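Local structure of aminotransferase class I and II (Streptococcus suis 89/1591, 3OP7) at residues 101-104 / 105-108; 141-144 / 145-148; 159-162 / 163-166; 178-181 / 182-186. The protein probably catalyses transfer of amino groups between amino acids and keto acids, using pyridoxal phosphate held as a Schiff base on a lysine. One frame throughout, in Å; residues are numbered along the deposited sequence. Where two conformers were deposited one is given.

Contact 1 of 4, residues 101-104 / 105-108; sequences LIEP and GDHV
A type II beta turn, Glu103 to Asp106, reverses the chain between helix 89-101 and strand 107-112 of the large mixed sheet, and its two end residues bind each other twice. Asp106 N donates to Glu103 O at 3.0 Å, reaching that oxygen from above the carbonyl plane. In return the Asp106 carboxylate bends back over the turn: CG stands anti to its own carbonyl carbon (chi1 -81°), which brings OD2 to 2.8 Å from Glu103 N. The position of OD2 is somewhat less certain, since it lies very close to another atom of the model; it also forms a salt bridge with Lys156. The other oxygen is tied to the turn by a water that donates both to Asp106 OD1 and to Pro104 O. Gly105 takes the third place of the turn with positive phi (87°), a backbone shape that favours glycine. The Glu103 side chain runs alongside that of Asp106, but its OE1 accepts from Met2 N of the second subunit, so the turn borders the dimer interface. Beyond the turn, the hydrocarbon side chains of Ile102 and Val108 meet obliquely, with CD1 of Ile102 3.7 Å from CG2 of Val108.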
loop_
_atom_site.group_PDB
_atom_site.type_symbol
_atom_site.label_atom_id
_atom_site.label_comp_id
_atom_site.label_asym_id
_atom_site.label_seq_id
_atom_site.Cartn_x
_atom_site.Cartn_y
_atom_site.Cartn_z
ATOM N N LEU A 101 14.227 -4.410 -4.872
ATOM C CA LEU A 101 15.536 -4.404 -5.503
ATOM C C LEU A 101 16.713 -4.103 -4.602
ATOM O O LEU A 101 17.837 -4.470 -4.942
ATOM C CB LEU A 101 15.554 -3.444 -6.719
ATOM C CG LEU A 101 14.549 -3.809 -7.812
ATOM C CD1 LEU A 101 14.576 -2.691 -8.870
ATOM C CD2 LEU A 101 14.816 -5.199 -8.427
ATOM N N ILE A 102 16.492 -3.418 -3.495
ATOM C CA ILE A 102 17.601 -2.940 -2.692
ATOM C C ILE A 102 17.944 -3.964 -1.627
ATOM O O ILE A 102 17.069 -4.420 -0.876
ATOM C CB ILE A 102 17.304 -1.562 -2.075
ATOM C CG1 ILE A 102 17.155 -0.509 -3.168
ATOM C CG2 ILE A 102 18.421 -1.124 -1.093
ATOM C CD1 ILE A 102 18.303 -0.448 -4.212
ATOM N N GLU A 103 19.226 -4.323 -1.562
ATOM C CA GLU A 103 19.760 -5.307 -0.615
ATOM C C GLU A 103 20.679 -4.633 0.393
ATOM O O GLU A 103 21.296 -3.606 0.087
ATOM C CB GLU A 103 20.569 -6.353 -1.360
ATOM C CG GLU A 103 19.949 -6.860 -2.616
ATOM C CD GLU A 103 19.255 -8.157 -2.470
ATOM O OE1 GLU A 103 18.425 -8.259 -1.532
ATOM O OE2 GLU A 103 19.558 -9.071 -3.299
ATOM N N PRO A 104 20.813 -5.202 1.589
ATOM C CA PRO A 104 21.750 -4.665 2.562
ATOM C C PRO A 104 23.145 -4.524 1.971
ATOM O O PRO A 104 23.597 -5.414 1.259
ATOM C CB PRO A 104 21.774 -5.746 3.669
ATOM C CG PRO A 104 20.527 -6.411 3.578
ATOM C CD PRO A 104 20.132 -6.409 2.104
ATOM N N GLY A 105 23.812 -3.419 2.238
ATOM C CA GLY A 105 25.150 -3.209 1.689
ATOM C C GLY A 105 25.201 -2.568 0.302
ATOM O O GLY A 105 26.267 -2.072 -0.102
ATOM N N ASP A 106 24.080 -2.594 -0.425
ATOM C CA ASP A 106 23.990 -1.912 -1.709
ATOM C C ASP A 106 24.313 -0.432 -1.564
ATOM O O ASP A 106 23.862 0.232 -0.644
ATOM C CB ASP A 106 22.580 -2.053 -2.299
ATOM C CG ASP A 106 22.338 -3.367 -2.988
ATOM O OD1 ASP A 106 23.259 -4.199 -3.058
ATOM O OD2 ASP A 106 21.181 -3.591 -3.425
ATOM N N HIS A 107 25.028 0.124 -2.540
ATOM C CA HIS A 107 25.250 1.540 -2.584
ATOM C C HIS A 107 24.159 2.187 -3.449
ATOM O O HIS A 107 23.915 1.754 -4.585
ATOM C CB HIS A 107 26.641 1.842 -3.199
ATOM C CG HIS A 107 26.969 3.296 -3.246
ATOM N ND1 HIS A 107 27.302 3.959 -4.415
ATOM C CD2 HIS A 107 27.020 4.224 -2.256
ATOM C CE1 HIS A 107 27.536 5.235 -4.130
ATOM N NE2 HIS A 107 27.368 5.416 -2.826
ATOM N N VAL A 108 23.548 3.247 -2.931
ATOM C CA VAL A 108 22.463 3.959 -3.618
ATOM C C VAL A 108 22.749 5.435 -3.487
ATOM O O VAL A 108 23.186 5.880 -2.431
ATOM C CB VAL A 108 21.087 3.624 -2.943
ATOM C CG1 VAL A 108 19.952 4.555 -3.448
ATOM C CG2 VAL A 108 20.747 2.141 -3.117
HETATM O O HOH W 1 24.802 -5.613 -1.256
#

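Contact 2 of 4, residues 141-144 / 145-148; sequences LPDL and EKLR. With EDO (1,2-ethanediol), chain J.
Asp143 OD2 is held by a lysine of the first helical turn and by a water. Lys146 NZ forms a salt bridge to it at 3.1 Å, on the anti lone pair of that oxygen, and the water donates to it at 2.6 Å while also donating to Glu145 OE1. That water joins two carboxylates whose nearest oxygens, Asp143 OD2 and Glu145 OE1, are 4.5 Å apart; the lysine charge probably eases their mutual repulsion. Lys146 NZ is shared with Glu135, its stronger partner. The Lys146 chain, which crosses the aspartate side chain at about a right angle, runs extended until its last torsion (chi4 89°) turns the ammonium back to the carboxylate.

The second oxygen makes Asp143 the N-cap of helix 144-150: OD1 accepts from Glu145 N at 2.9 Å, from a donor well above the carboxylate plane. With CG anti to the backbone N (chi1 -178°), the carboxylate swings over the first turn. Asp143 O takes Leu147 N at 3.0 Å and also Trp132 NE1, and Leu144 O accepts from Arg148 N. Arg148 NE donates to O2 of an ethanediol, probably from the crystallisation liquor, at the guanidinium edge, while NH2 pairs with Glu178. Leu144 and Leu147 pack between Trp132 of strand 128-135 and helix 173-184, so the short helix lies beside the latter at the 141-142 edge of the mixed sheet.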
loop_
_atom_site.group_PDB
_atom_site.type_symbol
_atom_site.label_atom_id
_atom_site.label_comp_id
_atom_site.label_asym_id
_atom_site.label_seq_id
_atom_site.Cartn_x
_atom_site.Cartn_y
_atom_site.Cartn_z
ATOM N N LEU A 141 19.154 22.175 -9.706
ATOM C CA LEU A 141 19.636 20.910 -10.174
ATOM C C LEU A 141 20.912 20.526 -9.426
ATOM O O LEU A 141 21.726 21.387 -9.043
ATOM C CB LEU A 141 19.887 20.927 -11.666
ATOM C CG LEU A 141 18.707 21.215 -12.576
ATOM C CD1 LEU A 141 19.234 21.466 -13.986
ATOM C CD2 LEU A 141 17.648 20.108 -12.445
ATOM N N PRO A 142 21.142 19.226 -9.280
ATOM C CA PRO A 142 22.409 18.781 -8.666
ATOM C C PRO A 142 23.493 18.766 -9.716
ATOM O O PRO A 142 23.198 18.997 -10.889
ATOM C CB PRO A 142 22.091 17.366 -8.228
ATOM C CG PRO A 142 21.219 16.884 -9.333
ATOM C CD PRO A 142 20.338 18.059 -9.699
ATOM N N ASP A 143 24.743 18.579 -9.299
ATOM C CA ASP A 143 25.879 18.759 -10.201
ATOM C C ASP A 143 26.305 17.368 -10.709
ATOM O O ASP A 143 26.714 16.510 -9.949
ATOM C CB ASP A 143 27.006 19.466 -9.437
ATOM C CG ASP A 143 28.251 19.760 -10.271
ATOM O OD1 ASP A 143 28.354 19.407 -11.477
ATOM O OD2 ASP A 143 29.166 20.351 -9.667
ATOM N N LEU A 144 26.209 17.173 -12.010
ATOM C CA LEU A 144 26.666 15.928 -12.637
ATOM C C LEU A 144 28.139 15.632 -12.366
ATOM O O LEU A 144 28.481 14.456 -12.204
ATOM C CB LEU A 144 26.380 15.958 -14.119
ATOM C CG LEU A 144 24.910 15.888 -14.533
ATOM C CD1 LEU A 144 24.735 16.383 -15.973
ATOM C CD2 LEU A 144 24.369 14.421 -14.328
ATOM N N GLU A 145 29.010 16.659 -12.286
ATOM C CA GLU A 145 30.414 16.401 -11.876
ATOM C C GLU A 145 30.480 15.788 -10.480
ATOM O O GLU A 145 31.309 14.911 -10.232
ATOM C CB GLU A 145 31.290 17.659 -11.892
ATOM C CG GLU A 145 31.434 18.237 -13.236
ATOM C CD GLU A 145 32.442 19.378 -13.280
ATOM O OE1 GLU A 145 32.906 19.828 -12.192
ATOM O OE2 GLU A 145 32.769 19.797 -14.410
ATOM N N LYS A 146 29.606 16.224 -9.567
ATOM C CA LYS A 146 29.581 15.639 -8.226
ATOM C C LYS A 146 29.074 14.238 -8.262
ATOM O O LYS A 146 29.508 13.371 -7.474
ATOM C CB LYS A 146 28.804 16.505 -7.231
ATOM C CG LYS A 146 29.600 17.797 -6.987
ATOM C CD LYS A 146 29.147 18.664 -5.807
ATOM C CE LYS A 146 29.906 19.987 -5.798
ATOM N NZ LYS A 146 29.207 21.024 -6.597
ATOM N N LEU A 147 28.130 13.974 -9.156
ATOM C CA LEU A 147 27.669 12.590 -9.299
ATOM C C LEU A 147 28.807 11.660 -9.708
ATOM O O LEU A 147 28.896 10.519 -9.218
ATOM C CB LEU A 147 26.551 12.471 -10.302
ATOM C CG LEU A 147 25.951 11.060 -10.473
ATOM C CD1 LEU A 147 25.356 10.455 -9.179
ATOM C CD2 LEU A 147 24.896 11.095 -11.582
ATOM N N ARG A 148 29.657 12.127 -10.619
ATOM C CA ARG A 148 30.827 11.351 -11.030
ATOM C C ARG A 148 31.769 11.065 -9.852
ATOM O O ARG A 148 32.476 10.072 -9.898
ATOM C CB ARG A 148 31.561 12.019 -12.187
ATOM C CG ARG A 148 30.777 12.023 -13.475
ATOM C CD ARG A 148 31.603 12.567 -14.634
ATOM N NE ARG A 148 30.774 12.717 -15.813
ATOM C CZ ARG A 148 30.052 13.788 -16.088
ATOM N NH1 ARG A 148 30.179 14.909 -15.377
ATOM N NH2 ARG A 148 29.275 13.781 -17.150
HETATM C C1 EDO J . 31.351 8.288 -18.273
HETATM O O1 EDO J . 30.309 8.372 -19.275
HETATM C C2 EDO J . 31.949 9.675 -18.022
HETATM O O2 EDO J . 31.402 10.353 -16.878
HETATM O O HOH W 2 31.630 20.923 -10.087
#

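Contact 3 of 4, residues 159-162 / 163-166; sequences CINN and ANNP
Asn161 lays its side-chain amide across that of Asn164, the two planes 88° apart, and reaches past it to the backbone of Asn165. Its OD1 accepts from Asn165 N at 3.0 Å, the donor standing 54° out of the amide plane. CG anti to the backbone N (chi1 -177°) is what carries the amide forward, from the end of the strand over the bend that follows. There Asn161 OD1 and Asn164 OD1 approach to 3.3 Å. This meeting of two acceptors is probably eased by a donor on each: Asn165 N for the first, Thr114 OG1 for the second. Asn161 ND2 is occupied by Asp193 O, which fixes which way round the amide lies.

The chain itself is sharply folded, with cis peptide bonds before both Ala163 and Pro166; the first draws the CA atoms of Asn162 and Ala163 to 3.0 Å. Asn165 directs its own amide into the active site, where ND2 donates to O3 of the pyridoxal phosphate-modified lysine at position 222 and OD1 accepts from Arg347. Asn161 thus holds the backbone of a cofactor-binding residue. The bend leaves the C-terminal end of strand 157-161, which runs between parallel strands 107-112 and 189-193, and leads toward helix 173-184; Asn162 OD1 meets Met171 N and its side chain packs on Leu176 of that helix.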
loop_
_atom_site.group_PDB
_atom_site.type_symbol
_atom_site.label_atom_id
_atom_site.label_comp_id
_atom_site.label_asym_id
_atom_site.label_seq_id
_atom_site.Cartn_x
_atom_site.Cartn_y
_atom_site.Cartn_z
ATOM N N CYS A 159 18.492 7.467 -7.445
ATOM C CA CYS A 159 17.104 7.908 -7.317
ATOM C C CYS A 159 16.969 9.376 -7.608
ATOM O O CYS A 159 17.693 10.218 -7.032
ATOM C CB CYS A 159 16.567 7.591 -5.914
ATOM S SG CYS A 159 16.657 5.900 -5.403
ATOM N N ILE A 160 16.047 9.706 -8.521
ATOM C CA ILE A 160 15.687 11.070 -8.820
ATOM C C ILE A 160 14.170 11.258 -8.783
ATOM O O ILE A 160 13.411 10.294 -8.812
ATOM C CB ILE A 160 16.211 11.489 -10.206
ATOM C CG1 ILE A 160 15.529 10.707 -11.346
ATOM C CG2 ILE A 160 17.764 11.379 -10.281
ATOM C CD1 ILE A 160 15.944 11.284 -12.776
ATOM N N ASN A 161 13.734 12.514 -8.750
ATOM C CA ASN A 161 12.337 12.885 -8.703
ATOM C C ASN A 161 12.282 14.020 -9.744
ATOM O O ASN A 161 12.921 15.063 -9.601
ATOM C CB ASN A 161 12.026 13.314 -7.268
ATOM C CG ASN A 161 10.572 13.682 -6.992
ATOM O OD1 ASN A 161 10.317 14.377 -5.980
ATOM N ND2 ASN A 161 9.622 13.197 -7.799
ATOM N N ASN A 162 11.546 13.791 -10.822
ATOM C CA ASN A 162 11.591 14.657 -11.990
ATOM C C ASN A 162 10.155 14.901 -12.500
ATOM O O ASN A 162 9.560 14.003 -13.105
ATOM C CB ASN A 162 12.432 14.023 -13.099
ATOM C CG ASN A 162 13.050 15.068 -14.041
ATOM O OD1 ASN A 162 13.395 16.212 -13.615
ATOM N ND2 ASN A 162 13.151 14.722 -15.328
ATOM N N ALA A 163 9.584 16.100 -12.299
ATOM C CA ALA A 163 10.177 17.218 -11.528
ATOM C C ALA A 163 10.319 16.965 -10.056
ATOM O O ALA A 163 9.651 16.082 -9.526
ATOM C CB ALA A 163 9.326 18.483 -11.749
ATOM N N ASN A 164 11.128 17.768 -9.353
ATOM C CA ASN A 164 11.463 17.441 -7.957
ATOM C C ASN A 164 10.476 18.041 -6.953
ATOM O O ASN A 164 9.988 19.118 -7.155
ATOM C CB ASN A 164 12.869 17.966 -7.617
ATOM C CG ASN A 164 13.436 17.325 -6.328
ATOM O OD1 ASN A 164 13.002 16.242 -5.888
ATOM N ND2 ASN A 164 14.398 17.988 -5.722
ATOM N N ASN A 165 10.202 17.328 -5.870
ATOM C CA ASN A 165 9.468 17.836 -4.701
ATOM C C ASN A 165 10.546 18.118 -3.650
ATOM O O ASN A 165 11.148 17.161 -3.129
ATOM C CB ASN A 165 8.488 16.742 -4.226
ATOM C CG ASN A 165 7.608 17.177 -3.071
ATOM O OD1 ASN A 165 7.955 18.026 -2.299
ATOM N ND2 ASN A 165 6.461 16.508 -2.926
ATOM N N PRO A 166 10.725 19.394 -3.239
ATOM C CA PRO A 166 9.781 20.531 -3.279
ATOM C C PRO A 166 9.952 21.611 -4.314
ATOM O O PRO A 166 9.116 22.515 -4.402
ATOM C CB PRO A 166 9.986 21.124 -1.883
ATOM C CG PRO A 166 11.517 21.035 -1.729
ATOM C CD PRO A 166 11.893 19.732 -2.392
#

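Contact 4 of 4, residues 178-181 / 182-186; sequences ELVE and IASEV. With EDO (1,2-ethanediol), chain J.
Ser184 turns its hydroxyl back along the helix toward Val180, one turn earlier, so that OG stands over the valine carbonyl and beside the methyl CG1 of Val180, 3.8 Å from Ser184 OG. With OG anti to its own carbonyl carbon (chi1 -65°), the hydroxyl donates to Val180 O at 2.9 Å, from 44° above the carbonyl plane. The same oxygen takes Ser184 N at 2.8 Å, nearly along the C=O axis; two donors of one residue therefore share a single acceptor, arriving from clearly different directions.

Ile182 points another way round the helix. Its CG1, anti to the carbonyl carbon, packs against Glu178 O at 3.4 Å, the oxygen that accepts from Ile182 N, and the branch continues toward Leu147 and Arg148 of helix 144-150. These residues belong to the C-terminal part of helix 173-184, the crossover helix of a beta-alpha-beta unit between parallel strands 157-161 and 189-193. Leu179 and Ala183 face those strands: Leu179 meets Ile160 and Ile190, while Ala183 touches Ile158 and Ile190. Ala183 N also bonds to Leu179 O at 3.0 Å.

Glu185 N bonds to Ile182 O and more weakly, at 3.4 Å, to Glu181 O. The Glu185 side chain is bent at chi2 (-61°), which brings OE2 round to a water; that water donates to it and, at 2.7 Å, to Glu181 O. A bound ethanediol rests on the same exposed surface, its C1 3.4 Å from Glu185 CG.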
loop_
_atom_site.group_PDB
_atom_site.type_symbol
_atom_site.label_atom_id
_atom_site.label_comp_id
_atom_site.label_asym_id
_atom_site.label_seq_id
_atom_site.Cartn_x
_atom_site.Cartn_y
_atom_site.Cartn_z
ATOM N N GLU A 178 23.060 12.750 -20.059
ATOM C CA GLU A 178 24.361 12.790 -19.394
ATOM C C GLU A 178 24.345 11.979 -18.078
ATOM O O GLU A 178 25.284 11.211 -17.793
ATOM C CB GLU A 178 24.842 14.261 -19.215
ATOM C CG GLU A 178 26.323 14.328 -18.869
ATOM C CD GLU A 178 26.898 15.707 -18.775
ATOM O OE1 GLU A 178 26.273 16.694 -19.211
ATOM O OE2 GLU A 178 28.002 15.795 -18.227
ATOM N N LEU A 179 23.238 12.082 -17.342
ATOM C CA LEU A 179 22.996 11.271 -16.138
ATOM C C LEU A 179 23.037 9.795 -16.525
ATOM O O LEU A 179 23.650 8.957 -15.840
ATOM C CB LEU A 179 21.651 11.631 -15.522
ATOM C CG LEU A 179 21.049 10.712 -14.480
ATOM C CD1 LEU A 179 22.031 10.576 -13.314
ATOM C CD2 LEU A 179 19.671 11.280 -14.058
ATOM N N VAL A 180 22.353 9.462 -17.608
ATOM C CA VAL A 180 22.301 8.080 -18.061
ATOM C C VAL A 180 23.704 7.585 -18.461
ATOM O O VAL A 180 24.072 6.488 -18.151
ATOM C CB VAL A 180 21.292 7.915 -19.192
ATOM C CG1 VAL A 180 21.399 6.509 -19.884
ATOM C CG2 VAL A 180 19.884 8.090 -18.644
ATOM N N GLU A 181 24.474 8.390 -19.180
ATOM C CA GLU A 181 25.826 7.976 -19.526
ATOM C C GLU A 181 26.646 7.635 -18.279
ATOM O O GLU A 181 27.423 6.673 -18.302
ATOM C CB GLU A 181 26.514 9.017 -20.407
ATOM C CG GLU A 181 25.948 9.030 -21.819
ATOM C CD GLU A 181 26.543 10.102 -22.707
ATOM O OE1 GLU A 181 26.785 11.229 -22.218
ATOM O OE2 GLU A 181 26.772 9.809 -23.906
ATOM N N ILE A 182 26.455 8.382 -17.190
ATOM C CA ILE A 182 27.163 8.089 -15.947
ATOM C C ILE A 182 26.680 6.765 -15.315
ATOM O O ILE A 182 27.512 5.876 -14.983
ATOM C CB ILE A 182 27.023 9.222 -14.915
ATOM C CG1 ILE A 182 27.652 10.524 -15.416
ATOM C CG2 ILE A 182 27.656 8.795 -13.589
ATOM C CD1 ILE A 182 27.193 11.771 -14.568
ATOM N N ALA A 183 25.350 6.584 -15.199
ATOM C CA ALA A 183 24.755 5.371 -14.664
ATOM C C ALA A 183 25.151 4.145 -15.487
ATOM O O ALA A 183 25.453 3.089 -14.931
ATOM C CB ALA A 183 23.186 5.462 -14.587
ATOM N N SER A 184 25.207 4.318 -16.808
ATOM C CA SER A 184 25.566 3.218 -17.700
ATOM C C SER A 184 26.970 2.709 -17.522
ATOM O O SER A 184 27.232 1.577 -17.880
ATOM C CB SER A 184 25.423 3.635 -19.174
ATOM O OG SER A 184 24.074 3.877 -19.393
ATOM N N GLU A 185 27.900 3.531 -17.018
ATOM C CA GLU A 185 29.247 3.038 -16.766
ATOM C C GLU A 185 29.290 1.829 -15.827
ATOM O O GLU A 185 30.226 1.006 -15.918
ATOM C CB GLU A 185 30.173 4.118 -16.184
ATOM C CG GLU A 185 30.703 5.134 -17.141
ATOM C CD GLU A 185 31.557 4.534 -18.250
ATOM O OE1 GLU A 185 32.760 4.201 -18.057
ATOM O OE2 GLU A 185 30.996 4.398 -19.345
ATOM N N VAL A 186 28.316 1.746 -14.917
ATOM C CA VAL A 186 28.268 0.688 -13.920
ATOM C C VAL A 186 27.007 -0.159 -13.973
ATOM O O VAL A 186 26.872 -1.122 -13.187
ATOM C CB VAL A 186 28.452 1.245 -12.485
ATOM C CG1 VAL A 186 29.700 2.107 -12.398
ATOM C CG2 VAL A 186 27.279 2.042 -12.073
HETATM C C1 EDO J . 31.351 8.288 -18.273
HETATM O O1 EDO J . 30.309 8.372 -19.275
HETATM C C2 EDO J . 31.949 9.675 -18.022
HETATM O O2 EDO J . 31.402 10.353 -16.878
HETATM O O HOH W 3 28.618 5.294 -20.263
#

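Following the chain from the N terminus, the four contacts come in series, none enclosing or crossing another, and each is local. Contact 1 closes the turn that leads from helix 89-101 into strand 107-112, contact 2 starts helix 144-150 after the edge strand, contact 3 bends the chain out of strand 157-161, and contact 4 lies in the C-terminal part of the helix that follows. In space they gather round one mixed sheet. Contacts 1 and 3 meet across neighbouring strands through Val108 and Cys159. Contacts 2 and 4 join two helices by the Arg148-Glu178 salt bridge and share an ethanediol, while Ile160 of contact 3 packs on Leu179 of contact 4.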